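Local coordinates for protein farnesyltransferase, putative (Trypanosoma cruzi, PDB 3WCA) that probably catalyses the condensation of two farnesyl diphosphate molecules to squalene, a magnesium-dependent step of sterol biosynthesis that uses NADPH or NADH, at residues H89-L92 with T96-M99; H317-L322 with L326-T331. The protein carries 1 engineered substitution. All coordinates share one frame; numbering follows the deposited sequence.

Contact 1: residues H89-L92 with T96-M99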
ATOM      1  N   HIS A  89      14.305  13.813  -4.640  1.00 43.49           N
ATOM      2  CA  HIS A  89      13.328  14.724  -5.227  1.00 46.89           C
ATOM      3  C   HIS A  89      13.980  15.824  -6.066  1.00 48.69           C
ATOM      4  O   HIS A  89      13.372  16.332  -7.007  1.00 51.02           O
ATOM      5  CB  HIS A  89      12.466  15.360  -4.134  1.00 48.09           C
ATOM      6  CG  HIS A  89      13.166  16.428  -3.351  1.00 51.02           C
ATOM      7  ND1 HIS A  89      14.309  16.189  -2.618  1.00 53.67           N
ATOM      8  CD2 HIS A  89      12.878  17.741  -3.182  1.00 51.14           C
ATOM      9  CE1 HIS A  89      14.695  17.309  -2.031  1.00 52.69           C
ATOM     10  NE2 HIS A  89      13.842  18.265  -2.356  1.00 52.34           N
ATOM     11  N   GLU A  90      15.215  16.193  -5.734  1.00 49.51           N
ATOM     12  CA  GLU A  90      15.905  17.237  -6.487  1.00 51.43           C
ATOM     13  C   GLU A  90      16.203  16.801  -7.915  1.00 51.04           C
ATOM     14  O   GLU A  90      16.228  17.627  -8.825  1.00 52.65           O
ATOM     15  CB  GLU A  90      17.203  17.648  -5.774  1.00 52.27           C
ATOM     16  CG  GLU A  90      16.948  18.364  -4.446  1.00 56.97           C
ATOM     17  CD  GLU A  90      18.216  18.720  -3.684  1.00 58.01           C
ATOM     18  OE1 GLU A  90      18.097  19.154  -2.513  1.00 58.42           O
ATOM     19  OE2 GLU A  90      19.321  18.571  -4.250  1.00 58.11           O
ATOM     20  N   HIS A  91      16.408  15.503  -8.117  1.00 50.14           N
ATOM     21  CA  HIS A  91      16.708  14.980  -9.444  1.00 50.14           C
ATOM     22  C   HIS A  91      15.537  15.078 -10.424  1.00 49.29           C
ATOM     23  O   HIS A  91      15.718  14.942 -11.635  1.00 48.32           O
ATOM     24  CB  HIS A  91      17.165  13.529  -9.340  1.00 52.41           C
ATOM     25  CG  HIS A  91      18.281  13.321  -8.365  1.00 54.96           C
ATOM     26  ND1 HIS A  91      19.364  14.169  -8.286  1.00 55.64           N
ATOM     27  CD2 HIS A  91      18.489  12.357  -7.438  1.00 54.39           C
ATOM     28  CE1 HIS A  91      20.191  13.736  -7.352  1.00 56.16           C
ATOM     29  NE2 HIS A  91      19.684  12.638  -6.823  1.00 55.19           N
ATOM     30  N   LEU A  92      14.338  15.307  -9.904  1.00 48.71           N
ATOM     31  CA  LEU A  92      13.154  15.429 -10.749  1.00 50.33           C
ATOM     32  C   LEU A  92      13.312  16.517 -11.813  1.00 51.90           C
ATOM     33  O   LEU A  92      12.681  16.460 -12.871  1.00 50.81           O
ATOM     34  CB  LEU A  92      11.922  15.733  -9.886  1.00 49.41           C
ATOM     35  CG  LEU A  92      11.007  14.583  -9.447  1.00 48.75           C
ATOM     36  CD1 LEU A  92      11.723  13.236  -9.544  1.00 49.58           C
ATOM     37  CD2 LEU A  92      10.532  14.855  -8.031  1.00 45.67           C
ATOM     38  N   THR A  96      19.172  14.616 -16.793  1.00 61.03           N
ATOM     39  CA  THR A  96      20.354  13.840 -17.144  1.00 60.89           C
ATOM     40  C   THR A  96      20.757  12.895 -16.020  1.00 60.12           C
ATOM     41  O   THR A  96      21.650  12.063 -16.180  1.00 59.85           O
ATOM     42  CB  THR A  96      21.554  14.764 -17.502  1.00 63.03           C
ATOM     43  OG1 THR A  96      22.683  13.963 -17.867  1.00 64.31           O
ATOM     44  CG2 THR A  96      21.937  15.640 -16.327  1.00 62.58           C
ATOM     45  N   TRP A  97      20.079  13.010 -14.887  1.00 60.08           N
ATOM     46  CA  TRP A  97      20.389  12.165 -13.744  1.00 60.30           C
ATOM     47  C   TRP A  97      19.902  10.719 -13.899  1.00 60.84           C
ATOM     48  O   TRP A  97      18.874  10.461 -14.527  1.00 61.88           O
ATOM     49  CB  TRP A  97      19.781  12.757 -12.472  1.00 58.85           C
ATOM     50  CG  TRP A  97      20.227  12.038 -11.250  1.00 58.84           C
ATOM     51  CD1 TRP A  97      21.334  12.306 -10.503  1.00 58.50           C
ATOM     52  CD2 TRP A  97      19.623  10.876 -10.672  1.00 58.24           C
ATOM     53  NE1 TRP A  97      21.461  11.383  -9.494  1.00 60.07           N
ATOM     54  CE2 TRP A  97      20.422  10.492  -9.574  1.00 58.84           C
ATOM     55  CE3 TRP A  97      18.482  10.120 -10.975  1.00 58.01           C
ATOM     56  CZ2 TRP A  97      20.121   9.383  -8.776  1.00 56.00           C
ATOM     57  CZ3 TRP A  97      18.182   9.017 -10.182  1.00 56.96           C
ATOM     58  CH2 TRP A  97      19.001   8.661  -9.094  1.00 57.23           C
ATOM     59  N   CYS A  98      20.660   9.788 -13.322  1.00 61.04           N
ATOM     60  CA  CYS A  98      20.329   8.363 -13.337  1.00 61.18           C
ATOM     61  C   CYS A  98      21.282   7.608 -12.403  1.00 61.07           C
ATOM     62  O   CYS A  98      22.340   8.123 -12.037  1.00 61.17           O
ATOM     63  CB  CYS A  98      20.402   7.797 -14.761  1.00 60.32           C
ATOM     64  SG  CYS A  98      22.056   7.630 -15.445  1.00 63.40           S
ATOM     65  N   MET A  99      20.898   6.394 -12.014  1.00 60.32           N
ATOM     66  CA  MET A  99      21.699   5.574 -11.101  1.00 59.78           C
ATOM     67  C   MET A  99      22.018   4.224 -11.746  1.00 60.61           C
ATOM     68  O   MET A  99      21.118   3.534 -12.236  1.00 60.12           O
ATOM     69  CB  MET A  99      20.925   5.374  -9.798  1.00 58.86           C
ATOM     70  CG  MET A  99      21.757   4.891  -8.636  1.00 56.26           C
ATOM     71  SD  MET A  99      20.774   4.841  -7.138  1.00 55.13           S
ATOM     72  CE  MET A  99      20.852   6.545  -6.598  1.00 54.26           C
TER
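H91 and W97 lie flat against each other in a face-to-face stack: the imidazole covers the pyrrole part of the indole, with centroids 3.5 Å apart and planes only 6° from parallel. The overlap is nearly atom on atom. H91 CE1 sits 3.4 Å from W97 NE1, H91 ND1 lies 3.5 Å from W97 CD1, and on the other flank H91 CD2 comes within 3.4 Å of W97 CE2, reaching the bond shared with the six-membered ring. H91 NE2 and W97 NE1 are equally close, but they meet face over face and the angle rules out a hydrogen bond. H91 CB adds a CH-pi contact over the same indole face, 4.2 Å from the centroid of the five-membered ring. The two rings leave their backbones differently: H91 CG stands beside its backbone N (chi1 -52°), W97 CG opposite its own (chi1 -172°). The pair pins a loop back on itself, within the connection between helices 78-84 and 105-112 of an all-helical squalene/phytoene synthase fold. Before the bend, the chain at 89-92 has helical backbone angles and one turn-like bond, L92 N to H89 O at 3.2 Å. The bend then contains an Asx turn in which D94 OD1 accepts from T96 N, just ahead of the tryptophan. The rings of F88 and Y114 also meet W97, both nearly perpendicular to it, while the backbone N of M99 lies above the rim of the face turned away from H91. Farther out, L92 packs on V63 and S133, tying the loop to helices 51-72 and 126-147; M99 bonds through its backbone to L111 and sets its side chain against V70, F80 and E84.

Contact 2: residues H317-L322 with L326-T331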
ATOM      1  N   HIS A 317     -14.725  -5.693 -12.047  1.00 35.17           N
ATOM      2  CA  HIS A 317     -15.944  -5.416 -12.777  1.00 37.22           C
ATOM      3  C   HIS A 317     -16.982  -4.564 -12.076  1.00 37.29           C
ATOM      4  O   HIS A 317     -17.534  -3.645 -12.681  1.00 38.44           O
ATOM      5  CB  HIS A 317     -16.626  -6.712 -13.216  1.00 40.19           C
ATOM      6  CG  HIS A 317     -17.898  -6.472 -13.966  1.00 43.45           C
ATOM      7  ND1 HIS A 317     -17.916  -6.076 -15.288  1.00 45.11           N
ATOM      8  CD2 HIS A 317     -19.186  -6.447 -13.548  1.00 44.37           C
ATOM      9  CE1 HIS A 317     -19.160  -5.814 -15.649  1.00 45.37           C
ATOM     10  NE2 HIS A 317     -19.950  -6.030 -14.611  1.00 45.70           N
ATOM     11  N   TYR A 318     -17.256  -4.864 -10.812  1.00 35.77           N
ATOM     12  CA  TYR A 318     -18.282  -4.143 -10.071  1.00 38.42           C
ATOM     13  C   TYR A 318     -17.896  -2.925  -9.248  1.00 38.27           C
ATOM     14  O   TYR A 318     -18.771  -2.143  -8.886  1.00 39.42           O
ATOM     15  CB  TYR A 318     -19.039  -5.119  -9.168  1.00 43.05           C
ATOM     16  CG  TYR A 318     -19.934  -6.076  -9.918  1.00 47.58           C
ATOM     17  CD1 TYR A 318     -21.202  -5.685 -10.348  1.00 50.50           C
ATOM     18  CD2 TYR A 318     -19.510  -7.372 -10.209  1.00 50.65           C
ATOM     19  CE1 TYR A 318     -22.026  -6.563 -11.052  1.00 52.57           C
ATOM     20  CE2 TYR A 318     -20.320  -8.256 -10.910  1.00 52.93           C
ATOM     21  CZ  TYR A 318     -21.578  -7.847 -11.329  1.00 54.65           C
ATOM     22  OH  TYR A 318     -22.386  -8.725 -12.025  1.00 57.54           O
ATOM     23  N   SER A 319     -16.615  -2.752  -8.942  1.00 37.43           N
ATOM     24  CA  SER A 319     -16.189  -1.603  -8.143  1.00 36.91           C
ATOM     25  C   SER A 319     -16.132  -0.312  -8.956  1.00 38.16           C
ATOM     26  O   SER A 319     -15.114   0.382  -8.944  1.00 38.10           O
ATOM     27  CB  SER A 319     -14.809  -1.858  -7.531  1.00 38.72           C
ATOM     28  OG  SER A 319     -14.796  -3.055  -6.781  1.00 40.65           O
ATOM     29  N   THR A 320     -17.223   0.015  -9.646  1.00 37.35           N
ATOM     30  CA  THR A 320     -17.289   1.226 -10.462  1.00 37.86           C
ATOM     31  C   THR A 320     -18.111   2.306  -9.784  1.00 37.53           C
ATOM     32  O   THR A 320     -17.998   3.482 -10.124  1.00 38.32           O
ATOM     33  CB  THR A 320     -17.916   0.960 -11.843  1.00 36.72           C
ATOM     34  OG1 THR A 320     -19.141   0.234 -11.683  1.00 38.13           O
ATOM     35  CG2 THR A 320     -16.972   0.180 -12.714  1.00 36.87           C
ATOM     36  N   GLU A 321     -18.948   1.902  -8.839  1.00 38.34           N
ATOM     37  CA  GLU A 321     -19.782   2.844  -8.106  1.00 39.99           C
ATOM     38  C   GLU A 321     -19.899   2.388  -6.650  1.00 39.06           C
ATOM     39  O   GLU A 321     -19.735   1.212  -6.348  1.00 36.72           O
ATOM     40  CB  GLU A 321     -21.169   2.954  -8.762  1.00 42.04           C
ATOM     41  CG  GLU A 321     -22.006   1.696  -8.676  1.00 47.14           C
ATOM     42  CD  GLU A 321     -22.919   1.680  -7.462  1.00 50.80           C
ATOM     43  OE1 GLU A 321     -23.491   0.607  -7.176  1.00 55.20           O
ATOM     44  OE2 GLU A 321     -23.080   2.736  -6.803  1.00 50.71           O
ATOM     45  N   LEU A 322     -20.190   3.340  -5.768  1.00 38.26           N
ATOM     46  CA  LEU A 322     -20.301   3.123  -4.338  1.00 39.56           C
ATOM     47  C   LEU A 322     -21.113   1.934  -3.836  1.00 40.39           C
ATOM     48  O   LEU A 322     -20.585   1.077  -3.123  1.00 40.67           O
ATOM     49  CB  LEU A 322     -20.827   4.399  -3.673  1.00 40.85           C
ATOM     50  CG  LEU A 322     -20.832   4.391  -2.145  1.00 40.84           C
ATOM     51  CD1 LEU A 322     -19.420   4.175  -1.647  1.00 38.00           C
ATOM     52  CD2 LEU A 322     -21.396   5.707  -1.615  1.00 40.54           C
ATOM     53  N   LEU A 326     -19.676  -1.130  -1.701  1.00 35.88           N
ATOM     54  CA  LEU A 326     -20.034  -1.304  -0.304  1.00 37.72           C
ATOM     55  C   LEU A 326     -20.517  -2.720  -0.069  1.00 39.06           C
ATOM     56  O   LEU A 326     -20.149  -3.344   0.934  1.00 38.66           O
ATOM     57  CB  LEU A 326     -21.140  -0.335   0.110  1.00 41.41           C
ATOM     58  CG  LEU A 326     -20.769   1.135   0.266  1.00 42.17           C
ATOM     59  CD1 LEU A 326     -22.016   1.926   0.643  1.00 43.90           C
ATOM     60  CD2 LEU A 326     -19.686   1.280   1.331  1.00 43.44           C
ATOM     61  N   GLN A 327     -21.343  -3.240  -0.975  1.00 37.63           N
ATOM     62  CA  GLN A 327     -21.816  -4.594  -0.773  1.00 39.09           C
ATOM     63  C   GLN A 327     -20.699  -5.634  -0.886  1.00 38.08           C
ATOM     64  O   GLN A 327     -20.687  -6.606  -0.126  1.00 39.09           O
ATOM     65  CB  GLN A 327     -23.010  -4.912  -1.690  1.00 43.41           C
ATOM     66  CG  GLN A 327     -22.874  -4.558  -3.151  1.00 50.08           C
ATOM     67  CD  GLN A 327     -24.236  -4.459  -3.841  1.00 53.77           C
ATOM     68  OE1 GLN A 327     -24.991  -3.500  -3.625  1.00 54.21           O
ATOM     69  NE2 GLN A 327     -24.559  -5.460  -4.659  1.00 52.61           N
ATOM     70  N   MET A 328     -19.745  -5.448  -1.799  1.00 36.00           N
ATOM     71  CA  MET A 328     -18.648  -6.412  -1.885  1.00 34.44           C
ATOM     72  C   MET A 328     -17.781  -6.351  -0.620  1.00 32.06           C
ATOM     73  O   MET A 328     -17.293  -7.375  -0.155  1.00 29.79           O
ATOM     74  CB  MET A 328     -17.784  -6.168  -3.121  1.00 36.58           C
ATOM     75  CG  MET A 328     -18.427  -6.655  -4.413  1.00 37.84           C
ATOM     76  SD  MET A 328     -17.281  -6.616  -5.801  1.00 41.31           S
ATOM     77  CE  MET A 328     -17.349  -4.883  -6.195  1.00 38.99           C
ATOM     78  N   LEU A 329     -17.596  -5.157  -0.064  1.00 30.32           N
ATOM     79  CA  LEU A 329     -16.803  -5.005   1.157  1.00 33.19           C
ATOM     80  C   LEU A 329     -17.563  -5.635   2.323  1.00 34.64           C
ATOM     81  O   LEU A 329     -16.969  -6.255   3.208  1.00 31.68           O
ATOM     82  CB  LEU A 329     -16.541  -3.527   1.470  1.00 32.61           C
ATOM     83  CG  LEU A 329     -15.582  -2.736   0.576  1.00 32.91           C
ATOM     84  CD1 LEU A 329     -15.559  -1.271   1.014  1.00 32.24           C
ATOM     85  CD2 LEU A 329     -14.186  -3.334   0.660  1.00 31.08           C
ATOM     86  N   LYS A 330     -18.881  -5.468   2.323  1.00 35.22           N
ATOM     87  CA  LYS A 330     -19.698  -6.050   3.375  1.00 35.94           C
ATOM     88  C   LYS A 330     -19.574  -7.570   3.272  1.00 35.06           C
ATOM     89  O   LYS A 330     -19.341  -8.263   4.269  1.00 34.05           O
ATOM     90  CB  LYS A 330     -21.161  -5.637   3.213  1.00 40.52           C
ATOM     91  CG  LYS A 330     -22.035  -6.056   4.387  1.00 46.21           C
ATOM     92  CD  LYS A 330     -23.509  -5.965   4.057  1.00 49.05           C
ATOM     93  CE  LYS A 330     -24.162  -4.851   4.835  1.00 53.79           C
ATOM     94  NZ  LYS A 330     -23.414  -3.582   4.631  1.00 55.62           N
ATOM     95  N   THR A 331     -19.719  -8.079   2.053  1.00 33.57           N
ATOM     96  CA  THR A 331     -19.609  -9.512   1.806  1.00 34.04           C
ATOM     97  C   THR A 331     -18.296 -10.097   2.322  1.00 32.90           C
ATOM     98  O   THR A 331     -18.295 -11.123   3.000  1.00 33.74           O
ATOM     99  CB  THR A 331     -19.704  -9.843   0.303  1.00 35.61           C
ATOM    100  OG1 THR A 331     -21.027  -9.561  -0.171  1.00 41.27           O
ATOM    101  CG2 THR A 331     -19.392 -11.308   0.067  1.00 36.98           C
TER
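M328 reaches from helix 322-338 to the end of the preceding helix, where Y318 and S319 receive its tip. From CB, CG turns to the side of the backbone N (chi1 -76°) and the chain runs on extended to the sulfur, the first atom to come near the other segment. SD passes Y318 CB at 4.1 Å. There the chain bends (chi3 -79°) and drops CE between two neighbours, 3.4 Å from Y318 CB and 3.2 Å from S319 OG. That hydroxyl is buried but has its own partner, I315 O one helical turn earlier, so the methyl packs against an already bonded oxygen. The Y318 ring itself swings away from M328 and carries H317 CD2 over one face, 3.3 Å above its plane. At the other end of the contact, L322 and L326 are one turn apart: L326 N donates to L322 O (2.8 Å, 159° at the hydrogen), and L322 CD1 rests 3.8 Å from L326 CG. S319, the first residue past the helix, is the centre of an inverse gamma turn, and E321 occupies the N-cap of the next helix, its two carboxylate oxygens accepting from Q323 N and A324 N. This is a tight helix-to-helix connection with a side-chain N-cap, joining consecutive helices 309-318 and 322-338 in the all-helical squalene synthase fold.

How the contacts relate
Contacts 1 and 2 follow one another along the chain and lie on opposite sides of its centre, their own centres about 40 Å apart and their nearest atoms about 29 Å apart, so neither touches the other. Contact 1 is the more peripheral, its centre about 24 Å from the centre of the chain, against about 19 Å for the centre of contact 2. Both lie away from the annotated sites. L92 and M99, in the two segments of contact 1, touch helix 51-72, which also carries the magnesium ligands D68, E71 and D72. On the contact 2 side, the S319 side chain lies about 13 Å from the bound farnesyl thiodiphosphate.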